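PDB 3TCS: racemase, putative from Roseobacter denitrificans, which binds magnesium and D-alanine in a TIM-barrel site of the mandelate racemase type, and may act as a racemase or hydro-lyase. Local coordinates for residues R135-R143 with F163-E173; P147-R158 with E187-G197. One frame throughout, in Å; residues are numbered along the deposited sequence.

The two contacts alternate along the chain: 135-143, 147-158, 163-173, 187-197, which is strand, helix, strand, helix. Contact 1 pairs the parallel strands 132-139 and 165-169 of the barrel; contact 2 packs helices 147-161 and 184-196 side by side in the layer outside them. Their centres lie about 10 Å apart, on the same side of the chain's centre. The layers meet directly: Ser140 OG probably hydrogen-bonds Glu150 OE1 (2.6 Å), and Phe166 packs on Leu154 and Arg158. D-alanine, with a magnesium ion nearby, lies beside contact 1 at the strand ends, while contact 2 builds the outer wall of the same domain.

Contact 1 (R135-R143 with F163-E173); sequences RAYASSMKR and FTAFKVRAGAE. With DAL (D-alanine), chain L.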
loop_
_atom_site.group_PDB
_atom_site.type_symbol
_atom_site.label_atom_id
_atom_site.label_comp_id
_atom_site.label_asym_id
_atom_site.label_seq_id
_atom_site.Cartn_x
_atom_site.Cartn_y
_atom_site.Cartn_z
ATOM N N ARG B 135 -1.340 30.347 10.992
ATOM C CA ARG B 135 -1.525 31.021 9.715
ATOM C C ARG B 135 -1.904 29.970 8.678
ATOM O O ARG B 135 -1.318 28.895 8.640
ATOM C CB ARG B 135 -0.235 31.719 9.290
ATOM C CG ARG B 135 -0.346 32.440 7.964
ATOM C CD ARG B 135 1.020 32.898 7.498
ATOM N NE ARG B 135 0.957 33.567 6.204
ATOM C CZ ARG B 135 2.020 33.796 5.443
ATOM N NH1 ARG B 135 3.220 33.402 5.849
ATOM N NH2 ARG B 135 1.886 34.424 4.283
ATOM N N ALA B 136 -2.878 30.282 7.833
ATOM C CA ALA B 136 -3.319 29.338 6.816
ATOM C C ALA B 136 -3.113 29.867 5.407
ATOM O O ALA B 136 -3.067 31.080 5.196
ATOM C CB ALA B 136 -4.787 29.017 7.025
ATOM N N TYR B 137 -2.961 28.963 4.444
ATOM C CA TYR B 137 -2.838 29.398 3.065
ATOM C C TYR B 137 -4.059 28.880 2.318
ATOM O O TYR B 137 -4.459 27.726 2.500
ATOM C CB TYR B 137 -1.520 28.918 2.431
ATOM C CG TYR B 137 -1.358 27.436 2.140
ATOM C CD1 TYR B 137 -1.896 26.866 0.988
ATOM C CD2 TYR B 137 -0.560 26.631 2.961
ATOM C CE1 TYR B 137 -1.631 25.526 0.647
ATOM C CE2 TYR B 137 -0.287 25.291 2.630
ATOM C CZ TYR B 137 -0.821 24.751 1.472
ATOM O OH TYR B 137 -0.512 23.452 1.123
ATOM N N ALA B 138 -4.683 29.749 1.525
ATOM C CA ALA B 138 -5.868 29.370 0.765
ATOM C C ALA B 138 -5.442 28.398 -0.322
ATOM O O ALA B 138 -4.649 28.730 -1.203
ATOM C CB ALA B 138 -6.525 30.597 0.157
ATOM N N SER B 139 -5.970 27.185 -0.258
ATOM C CA SER B 139 -5.592 26.166 -1.215
ATOM C C SER B 139 -6.674 25.820 -2.237
ATOM O O SER B 139 -7.756 25.357 -1.878
ATOM C CB SER B 139 -5.160 24.909 -0.449
ATOM O OG SER B 139 -4.515 23.972 -1.289
ATOM N N SER B 140 -6.371 26.063 -3.511
ATOM C CA SER B 140 -7.288 25.743 -4.600
ATOM C C SER B 140 -6.992 24.319 -5.059
ATOM O O SER B 140 -5.829 23.949 -5.220
ATOM C CB SER B 140 -7.092 26.692 -5.784
ATOM O OG SER B 140 -7.742 26.170 -6.931
ATOM N N MET B 141 -8.038 23.529 -5.274
ATOM C CA MET B 141 -7.882 22.138 -5.697
ATOM C C MET B 141 -8.128 21.940 -7.191
ATOM O O MET B 141 -7.791 20.897 -7.753
ATOM C CB MET B 141 -8.872 21.251 -4.936
ATOM C CG MET B 141 -8.808 21.360 -3.432
ATOM S SD MET B 141 -7.243 20.782 -2.780
ATOM C CE MET B 141 -7.125 21.760 -1.283
ATOM N N LYS B 142 -8.710 22.948 -7.828
ATOM C CA LYS B 142 -9.066 22.869 -9.238
ATOM C C LYS B 142 -8.016 23.150 -10.301
ATOM O O LYS B 142 -7.103 23.950 -10.111
ATOM C CB LYS B 142 -10.263 23.784 -9.503
ATOM C CG LYS B 142 -11.530 23.387 -8.764
ATOM C CD LYS B 142 -12.644 24.388 -9.027
ATOM C CE LYS B 142 -13.966 23.918 -8.441
ATOM N NZ LYS B 142 -15.074 24.869 -8.732
ATOM N N ARG B 143 -8.178 22.464 -11.429
ATOM C CA ARG B 143 -7.341 22.632 -12.606
ATOM C C ARG B 143 -8.281 23.027 -13.741
ATOM O O ARG B 143 -7.871 23.640 -14.727
ATOM C CB ARG B 143 -6.613 21.337 -12.956
ATOM C CG ARG B 143 -5.350 21.143 -12.154
ATOM C CD ARG B 143 -4.498 20.028 -12.712
ATOM N NE ARG B 143 -3.203 19.999 -12.048
ATOM C CZ ARG B 143 -3.002 19.551 -10.815
ATOM N NH1 ARG B 143 -4.012 19.074 -10.099
ATOM N NH2 ARG B 143 -1.790 19.609 -10.285
ATOM N N PHE B 163 -6.474 36.058 4.026
ATOM C CA PHE B 163 -5.388 35.149 3.649
ATOM C C PHE B 163 -4.233 35.938 3.043
ATOM O O PHE B 163 -4.463 36.917 2.327
ATOM C CB PHE B 163 -5.858 34.135 2.602
ATOM C CG PHE B 163 -6.847 33.129 3.114
ATOM C CD1 PHE B 163 -6.465 32.163 4.037
ATOM C CD2 PHE B 163 -8.153 33.126 2.640
ATOM C CE1 PHE B 163 -7.374 31.200 4.480
ATOM C CE2 PHE B 163 -9.070 32.171 3.075
ATOM C CZ PHE B 163 -8.678 31.205 3.997
ATOM N N THR B 164 -3.000 35.517 3.325
ATOM C CA THR B 164 -1.818 36.175 2.761
ATOM C C THR B 164 -0.893 35.153 2.089
ATOM O O THR B 164 0.284 35.429 1.829
ATOM C CB THR B 164 -1.015 36.943 3.833
ATOM O OG1 THR B 164 -0.556 36.028 4.834
ATOM C CG2 THR B 164 -1.885 38.020 4.482
ATOM N N ALA B 165 -1.440 33.972 1.814
ATOM C CA ALA B 165 -0.714 32.889 1.153
ATOM C C ALA B 165 -1.752 32.132 0.328
ATOM O O ALA B 165 -2.883 31.937 0.776
ATOM C CB ALA B 165 -0.058 31.964 2.188
ATOM N N PHE B 166 -1.368 31.720 -0.879
ATOM C CA PHE B 166 -2.284 31.038 -1.788
ATOM C C PHE B 166 -1.590 29.964 -2.615
ATOM O O PHE B 166 -0.471 30.166 -3.080
ATOM C CB PHE B 166 -2.890 32.063 -2.757
ATOM C CG PHE B 166 -3.530 33.231 -2.077
ATOM C CD1 PHE B 166 -4.897 33.241 -1.833
ATOM C CD2 PHE B 166 -2.752 34.285 -1.601
ATOM C CE1 PHE B 166 -5.484 34.285 -1.113
ATOM C CE2 PHE B 166 -3.327 35.332 -0.882
ATOM C CZ PHE B 166 -4.697 35.329 -0.637
ATOM N N LYS B 167 -2.262 28.833 -2.809
ATOM C CA LYS B 167 -1.707 27.757 -3.624
ATOM C C LYS B 167 -2.650 27.402 -4.775
ATOM O O LYS B 167 -3.856 27.240 -4.579
ATOM C CB LYS B 167 -1.434 26.501 -2.783
ATOM C CG LYS B 167 -0.666 25.424 -3.569
ATOM C CD LYS B 167 -0.121 24.302 -2.679
ATOM C CE LYS B 167 -1.183 23.268 -2.318
ATOM N NZ LYS B 167 -0.614 22.214 -1.409
ATOM N N VAL B 168 -2.095 27.292 -5.977
ATOM C CA VAL B 168 -2.878 26.942 -7.153
ATOM C C VAL B 168 -2.253 25.704 -7.789
ATOM O O VAL B 168 -1.280 25.162 -7.263
ATOM C CB VAL B 168 -2.924 28.108 -8.177
ATOM C CG1 VAL B 168 -3.601 29.315 -7.547
ATOM C CG2 VAL B 168 -1.519 28.460 -8.647
ATOM N N ARG B 169 -2.800 25.265 -8.918
ATOM C CA ARG B 169 -2.312 24.058 -9.584
ATOM C C ARG B 169 -1.582 24.295 -10.897
ATOM O O ARG B 169 -1.945 25.182 -11.672
ATOM C CB ARG B 169 -3.485 23.109 -9.857
ATOM C CG ARG B 169 -4.352 22.818 -8.639
ATOM C CD ARG B 169 -3.649 21.892 -7.658
ATOM N NE ARG B 169 -4.091 22.128 -6.285
ATOM C CZ ARG B 169 -3.738 21.381 -5.243
ATOM N NH1 ARG B 169 -2.944 20.334 -5.411
ATOM N NH2 ARG B 169 -4.157 21.700 -4.030
ATOM N N ALA B 170 -0.568 23.468 -11.139
ATOM C CA ALA B 170 0.229 23.520 -12.359
ATOM C C ALA B 170 0.061 22.179 -13.067
ATOM O O ALA B 170 -0.252 21.173 -12.428
ATOM C CB ALA B 170 1.709 23.749 -12.023
ATOM N N GLY B 171 0.261 22.174 -14.381
ATOM C CA GLY B 171 0.139 20.956 -15.163
ATOM C C GLY B 171 -1.171 20.215 -15.000
ATOM O O GLY B 171 -2.179 20.785 -14.578
ATOM N N ALA B 172 -1.157 18.936 -15.366
ATOM C CA ALA B 172 -2.329 18.078 -15.246
ATOM C C ALA B 172 -1.995 17.025 -14.194
ATOM O O ALA B 172 -0.861 16.547 -14.132
ATOM C CB ALA B 172 -2.639 17.414 -16.581
ATOM N N GLU B 173 -2.970 16.676 -13.359
ATOM C CA GLU B 173 -2.763 15.688 -12.299
ATOM C C GLU B 173 -2.166 14.401 -12.874
ATOM O O GLU B 173 -2.792 13.742 -13.706
ATOM C CB GLU B 173 -4.094 15.392 -11.613
ATOM C CG GLU B 173 -3.986 14.579 -10.342
ATOM C CD GLU B 173 -5.345 14.303 -9.733
ATOM O OE1 GLU B 173 -6.077 15.276 -9.449
ATOM O OE2 GLU B 173 -5.682 13.117 -9.542
HETATM N N DAL L . -1.559 19.564 -1.424
HETATM C CA DAL L . -2.659 19.491 -2.403
HETATM C CB DAL L . -4.003 19.664 -1.710
HETATM C C DAL L . -2.633 18.169 -3.091
HETATM O O DAL L . -1.675 17.839 -3.714
HETATM O O HOH W 1 -2.622 33.722 5.578
HETATM O O HOH W 2 -5.478 26.182 -10.154
#
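The Arg143 guanidinium lies between parts of 163-173: Arg169 CB sits over the centre of one face, Glu173 N over the rim of the other, and the carbonyl oxygens of Ala170 and Gly171 meet its edge in plane. The Phe163 ring receives Ala138 CB on one face, a CH-pi contact 3.9 Å from the ring centroid, and Ala136 O at its edge. Between these two groups, strands 132-139 and 165-169 pair in parallel as the strands of a beta-alpha-beta unit in the TIM barrel. Backbone bonds run from Ala138 N to Ala165 O, from Lys167 N to Ala138 O and from Ser140 N to Lys167 O. Ala138 and Phe166 turn to the face covered by helix 147-161, Ser139 and Lys167 to the face that carries the D-alanine site.

Lys167 runs obliquely past the Tyr137 ring, its CB 3.6 Å from CE1, then bends at chi3 (80°). The bend brings NZ to Tyr137 OH, to which it donates at 2.8 Å, and within 2.8 Å of the D-alanine N. Salt bridges to Glu231 and Glu333 further fix NZ; Ser139 OG also bonds Glu333.

Arg169 folds back at chi2 (-73°) and grips Ser140 O side-on. NE donates in the carbonyl plane at 2.7 Å, whereas NH2 comes from above that plane. The same guanidinium has D-alanine CA at its edge, and Met141 SD approaches NH2 obliquely at 3.5 Å. Water 2 joins Lys142 O to Arg169 N.

The guanidinium planes of Arg143 and Arg169 stand 65° apart. Arg143 ties down the loop after strand 165-169, with NH2 donating to Ala170 O at 3.1 Å and NE shared between that oxygen and Gly171 O, 2.8 Å away.

Contact 2 (P147-R158 with E187-G197); sequences PRDEAERLKRLR and EIIPTMRRELG
Lys155 lies along the end of helix 184-196 as an extended chain. Its CB lies 4.3 Å from Leu196 CD1; CG, CD and CE then pass Glu195 O, CE coming to 3.4 Å; and NZ finishes 3.9 Å from Glu195 OE1, a long salt bridge. Arg194 NE holds the other oxygen of that carboxylate, completing a small salt-bridge network of Lys155, Glu195 and Arg194. Beneath it the packing is knobs-into-holes. Ala151 sits among Thr191, Met192, Glu195 and Leu196, and Leu196 in turn among Ala151, Leu154, Lys155 and Arg158. Met192, bent at chi2 and chi3, curls its tip toward helix 147-161: SD rests near Ala151 CA, and CE presses on Leu154 CD1 at 3.5 Å, tighter than usual. At one end Pro147 CG meets Glu187 OE1, and water 3 links Glu187 OE2 with Arg148 N. At the other, Arg158 NH1 reaches Leu196 O (2.9 Å) in a weak hydrogen bond close to where helix 184-196 stops. The axes of 147-158 and 187-196 approach to 9.4 Å and cross at -29°, with both helices running the same way and both resting on Val168 of strand 165-169, the arrangement of successive outer helices in a TIM barrel.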
loop_
_atom_site.group_PDB
_atom_site.type_symbol
_atom_site.label_atom_id
_atom_site.label_comp_id
_atom_site.label_asym_id
_atom_site.label_seq_id
_atom_site.Cartn_x
_atom_site.Cartn_y
_atom_site.Cartn_z
ATOM N N PRO B 147 -7.127 30.619 -15.252
ATOM C CA PRO B 147 -6.283 31.434 -14.377
ATOM C C PRO B 147 -7.005 32.709 -13.954
ATOM O O PRO B 147 -6.844 33.182 -12.831
ATOM C CB PRO B 147 -5.065 31.714 -15.254
ATOM C CG PRO B 147 -4.916 30.419 -15.994
ATOM C CD PRO B 147 -6.354 30.104 -16.397
ATOM N N ARG B 148 -7.815 33.255 -14.860
ATOM C CA ARG B 148 -8.551 34.484 -14.581
ATOM C C ARG B 148 -9.573 34.304 -13.469
ATOM O O ARG B 148 -9.635 35.113 -12.547
ATOM C CB ARG B 148 -9.251 34.986 -15.849
ATOM C CG ARG B 148 -9.895 36.362 -15.699
ATOM C CD ARG B 148 -10.477 36.853 -17.024
ATOM N NE ARG B 148 -10.944 38.238 -16.942
ATOM C CZ ARG B 148 -10.148 39.306 -16.946
ATOM N NH1 ARG B 148 -8.832 39.165 -17.037
ATOM N NH2 ARG B 148 -10.670 40.523 -16.852
ATOM N N ASP B 149 -10.378 33.248 -13.554
ATOM C CA ASP B 149 -11.380 32.999 -12.526
ATOM C C ASP B 149 -10.744 32.575 -11.213
ATOM O O ASP B 149 -11.269 32.870 -10.140
ATOM C CB ASP B 149 -12.379 31.938 -12.993
ATOM C CG ASP B 149 -13.314 32.459 -14.065
ATOM O OD1 ASP B 149 -13.430 33.695 -14.181
ATOM O OD2 ASP B 149 -13.935 31.642 -14.780
ATOM N N GLU B 150 -9.614 31.882 -11.301
ATOM C CA GLU B 150 -8.901 31.432 -10.108
ATOM C C GLU B 150 -8.394 32.646 -9.332
ATOM O O GLU B 150 -8.592 32.754 -8.123
ATOM C CB GLU B 150 -7.713 30.543 -10.497
ATOM C CG GLU B 150 -6.882 30.067 -9.307
ATOM C CD GLU B 150 -7.486 28.868 -8.593
ATOM O OE1 GLU B 150 -7.003 27.738 -8.817
ATOM O OE2 GLU B 150 -8.443 29.047 -7.811
ATOM N N ALA B 151 -7.733 33.561 -10.034
ATOM C CA ALA B 151 -7.210 34.762 -9.398
ATOM C C ALA B 151 -8.345 35.581 -8.799
ATOM O O ALA B 151 -8.223 36.115 -7.702
ATOM C CB ALA B 151 -6.439 35.603 -10.419
ATOM N N GLU B 152 -9.454 35.667 -9.523
ATOM C CA GLU B 152 -10.602 36.441 -9.072
ATOM C C GLU B 152 -11.173 35.926 -7.755
ATOM O O GLU B 152 -11.383 36.699 -6.821
ATOM C CB GLU B 152 -11.685 36.446 -10.161
ATOM C CG GLU B 152 -12.924 37.264 -9.824
ATOM C CD GLU B 152 -13.852 37.451 -11.023
ATOM O OE1 GLU B 152 -14.206 36.444 -11.676
ATOM O OE2 GLU B 152 -14.228 38.611 -11.307
ATOM N N ARG B 153 -11.413 34.623 -7.660
ATOM C CA ARG B 153 -11.969 34.090 -6.423
ATOM C C ARG B 153 -10.974 34.152 -5.265
ATOM O O ARG B 153 -11.362 34.362 -4.118
ATOM C CB ARG B 153 -12.477 32.652 -6.617
ATOM C CG ARG B 153 -11.412 31.591 -6.854
ATOM C CD ARG B 153 -12.023 30.192 -6.693
ATOM N NE ARG B 153 -11.038 29.126 -6.852
ATOM C CZ ARG B 153 -11.283 27.836 -6.628
ATOM N NH1 ARG B 153 -12.486 27.439 -6.231
ATOM N NH2 ARG B 153 -10.321 26.940 -6.805
ATOM N N LEU B 154 -9.688 33.983 -5.555
ATOM C CA LEU B 154 -8.686 34.033 -4.493
ATOM C C LEU B 154 -8.463 35.467 -4.012
ATOM O O LEU B 154 -8.211 35.705 -2.827
ATOM C CB LEU B 154 -7.376 33.411 -4.980
ATOM C CG LEU B 154 -7.478 31.902 -5.249
ATOM C CD1 LEU B 154 -6.105 31.345 -5.625
ATOM C CD2 LEU B 154 -8.004 31.200 -3.999
ATOM N N LYS B 155 -8.554 36.422 -4.932
ATOM C CA LYS B 155 -8.383 37.826 -4.575
ATOM C C LYS B 155 -9.519 38.240 -3.640
ATOM O O LYS B 155 -9.311 38.992 -2.691
ATOM C CB LYS B 155 -8.392 38.699 -5.835
ATOM C CG LYS B 155 -8.009 40.151 -5.586
ATOM C CD LYS B 155 -7.968 40.943 -6.890
ATOM C CE LYS B 155 -7.417 42.341 -6.652
ATOM N NZ LYS B 155 -7.264 43.098 -7.920
ATOM N N ARG B 156 -10.724 37.746 -3.901
ATOM C CA ARG B 156 -11.851 38.087 -3.047
ATOM C C ARG B 156 -11.668 37.490 -1.655
ATOM O O ARG B 156 -12.018 38.116 -0.658
ATOM C CB ARG B 156 -13.160 37.620 -3.692
ATOM C CG ARG B 156 -13.446 38.410 -4.960
ATOM C CD ARG B 156 -14.757 38.052 -5.638
ATOM N NE ARG B 156 -14.953 38.898 -6.814
ATOM C CZ ARG B 156 -15.944 38.761 -7.688
ATOM N NH1 ARG B 156 -16.847 37.802 -7.527
ATOM N NH2 ARG B 156 -16.032 39.587 -8.724
ATOM N N LEU B 157 -11.097 36.291 -1.587
ATOM C CA LEU B 157 -10.857 35.650 -0.298
ATOM C C LEU B 157 -9.744 36.384 0.443
ATOM O O LEU B 157 -9.739 36.449 1.669
ATOM C CB LEU B 157 -10.479 34.181 -0.498
ATOM C CG LEU B 157 -11.639 33.293 -0.948
ATOM C CD1 LEU B 157 -11.112 31.987 -1.534
ATOM C CD2 LEU B 157 -12.558 33.038 0.240
ATOM N N ARG B 158 -8.798 36.937 -0.308
ATOM C CA ARG B 158 -7.700 37.684 0.290
ATOM C C ARG B 158 -8.300 38.875 1.030
ATOM O O ARG B 158 -7.949 39.150 2.178
ATOM C CB ARG B 158 -6.751 38.192 -0.801
ATOM C CG ARG B 158 -5.598 39.044 -0.292
ATOM C CD ARG B 158 -4.948 39.832 -1.428
ATOM N NE ARG B 158 -5.824 40.906 -1.892
ATOM C CZ ARG B 158 -5.580 41.683 -2.944
ATOM N NH1 ARG B 158 -4.479 41.516 -3.665
ATOM N NH2 ARG B 158 -6.441 42.635 -3.269
ATOM N N GLU B 187 0.323 30.786 -18.044
ATOM C CA GLU B 187 -0.555 31.915 -17.762
ATOM C C GLU B 187 -0.868 32.107 -16.280
ATOM O O GLU B 187 -0.863 33.229 -15.779
ATOM C CB GLU B 187 -1.876 31.771 -18.530
ATOM C CG GLU B 187 -2.947 32.757 -18.079
ATOM C CD GLU B 187 -4.244 32.626 -18.855
ATOM O OE1 GLU B 187 -4.555 31.511 -19.327
ATOM O OE2 GLU B 187 -4.964 33.636 -18.977
ATOM N N ILE B 188 -1.124 31.011 -15.576
ATOM C CA ILE B 188 -1.490 31.109 -14.170
ATOM C C ILE B 188 -0.410 31.698 -13.263
ATOM O O ILE B 188 -0.725 32.392 -12.297
ATOM C CB ILE B 188 -1.956 29.722 -13.630
ATOM C CG1 ILE B 188 -2.870 29.915 -12.421
ATOM C CG2 ILE B 188 -0.755 28.862 -13.271
ATOM C CD1 ILE B 188 -3.576 28.636 -11.978
ATOM N N ILE B 189 0.859 31.452 -13.576
ATOM C CA ILE B 189 1.940 31.963 -12.739
ATOM C C ILE B 189 1.963 33.491 -12.666
ATOM O O ILE B 189 1.852 34.057 -11.581
ATOM C CB ILE B 189 3.302 31.393 -13.201
ATOM C CG1 ILE B 189 3.306 29.876 -12.968
ATOM C CG2 ILE B 189 4.441 32.063 -12.451
ATOM C CD1 ILE B 189 4.565 29.174 -13.430
ATOM N N PRO B 190 2.108 34.185 -13.811
ATOM C CA PRO B 190 2.117 35.648 -13.734
ATOM C C PRO B 190 0.762 36.214 -13.303
ATOM O O PRO B 190 0.706 37.237 -12.629
ATOM C CB PRO B 190 2.498 36.076 -15.156
ATOM C CG PRO B 190 2.016 34.936 -16.008
ATOM C CD PRO B 190 2.400 33.729 -15.181
ATOM N N THR B 191 -0.323 35.544 -13.686
ATOM C CA THR B 191 -1.663 36.008 -13.324
ATOM C C THR B 191 -1.855 36.090 -11.813
ATOM O O THR B 191 -2.423 37.055 -11.306
ATOM C CB THR B 191 -2.768 35.095 -13.920
ATOM O OG1 THR B 191 -2.768 35.213 -15.347
ATOM C CG2 THR B 191 -4.143 35.498 -13.397
ATOM N N MET B 192 -1.394 35.078 -11.087
ATOM C CA MET B 192 -1.536 35.098 -9.632
ATOM C C MET B 192 -0.723 36.235 -9.005
ATOM O O MET B 192 -1.209 36.944 -8.123
ATOM C CB MET B 192 -1.111 33.756 -9.035
ATOM C CG MET B 192 -2.118 32.635 -9.275
ATOM S SD MET B 192 -3.754 33.053 -8.625
ATOM C CE MET B 192 -3.371 33.078 -6.871
ATOM N N ARG B 193 0.510 36.421 -9.459
ATOM C CA ARG B 193 1.327 37.492 -8.902
ATOM C C ARG B 193 0.731 38.862 -9.220
ATOM O O ARG B 193 0.690 39.751 -8.365
ATOM C CB ARG B 193 2.760 37.421 -9.432
ATOM C CG ARG B 193 3.626 38.577 -8.937
ATOM C CD ARG B 193 3.603 38.658 -7.411
ATOM N NE ARG B 193 4.374 37.572 -6.820
ATOM C CZ ARG B 193 4.307 37.193 -5.548
ATOM N NH1 ARG B 193 3.489 37.803 -4.697
ATOM N NH2 ARG B 193 5.075 36.195 -5.129
ATOM N N ARG B 194 0.265 39.032 -10.452
ATOM C CA ARG B 194 -0.328 40.299 -10.859
ATOM C C ARG B 194 -1.583 40.619 -10.064
ATOM O O ARG B 194 -1.722 41.709 -9.513
ATOM C CB ARG B 194 -0.698 40.272 -12.346
ATOM C CG ARG B 194 -1.427 41.526 -12.802
ATOM C CD ARG B 194 -1.879 41.453 -14.255
ATOM N NE ARG B 194 -2.859 40.398 -14.500
ATOM C CZ ARG B 194 -2.619 39.307 -15.223
ATOM N NH1 ARG B 194 -1.428 39.120 -15.769
ATOM N NH2 ARG B 194 -3.576 38.406 -15.412
ATOM N N GLU B 195 -2.494 39.654 -10.006
ATOM C CA GLU B 195 -3.767 39.848 -9.329
ATOM C C GLU B 195 -3.753 39.842 -7.808
ATOM O O GLU B 195 -4.490 40.610 -7.192
ATOM C CB GLU B 195 -4.779 38.816 -9.834
ATOM C CG GLU B 195 -5.097 38.926 -11.324
ATOM C CD GLU B 195 -5.607 40.302 -11.714
ATOM O OE1 GLU B 195 -6.469 40.848 -10.991
ATOM O OE2 GLU B 195 -5.152 40.836 -12.747
ATOM N N LEU B 196 -2.941 38.983 -7.198
ATOM C CA LEU B 196 -2.887 38.911 -5.737
ATOM C C LEU B 196 -1.908 39.898 -5.097
ATOM O O LEU B 196 -1.947 40.127 -3.884
ATOM C CB LEU B 196 -2.566 37.481 -5.290
ATOM C CG LEU B 196 -3.725 36.471 -5.299
ATOM C CD1 LEU B 196 -4.798 36.923 -4.313
ATOM C CD2 LEU B 196 -4.311 36.346 -6.689
ATOM N N GLY B 197 -1.022 40.473 -5.905
ATOM C CA GLY B 197 -0.082 41.449 -5.384
ATOM C C GLY B 197 1.254 40.910 -4.919
ATOM O O GLY B 197 1.452 39.701 -4.820
HETATM O O HOH W 3 -7.702 32.998 -17.820
#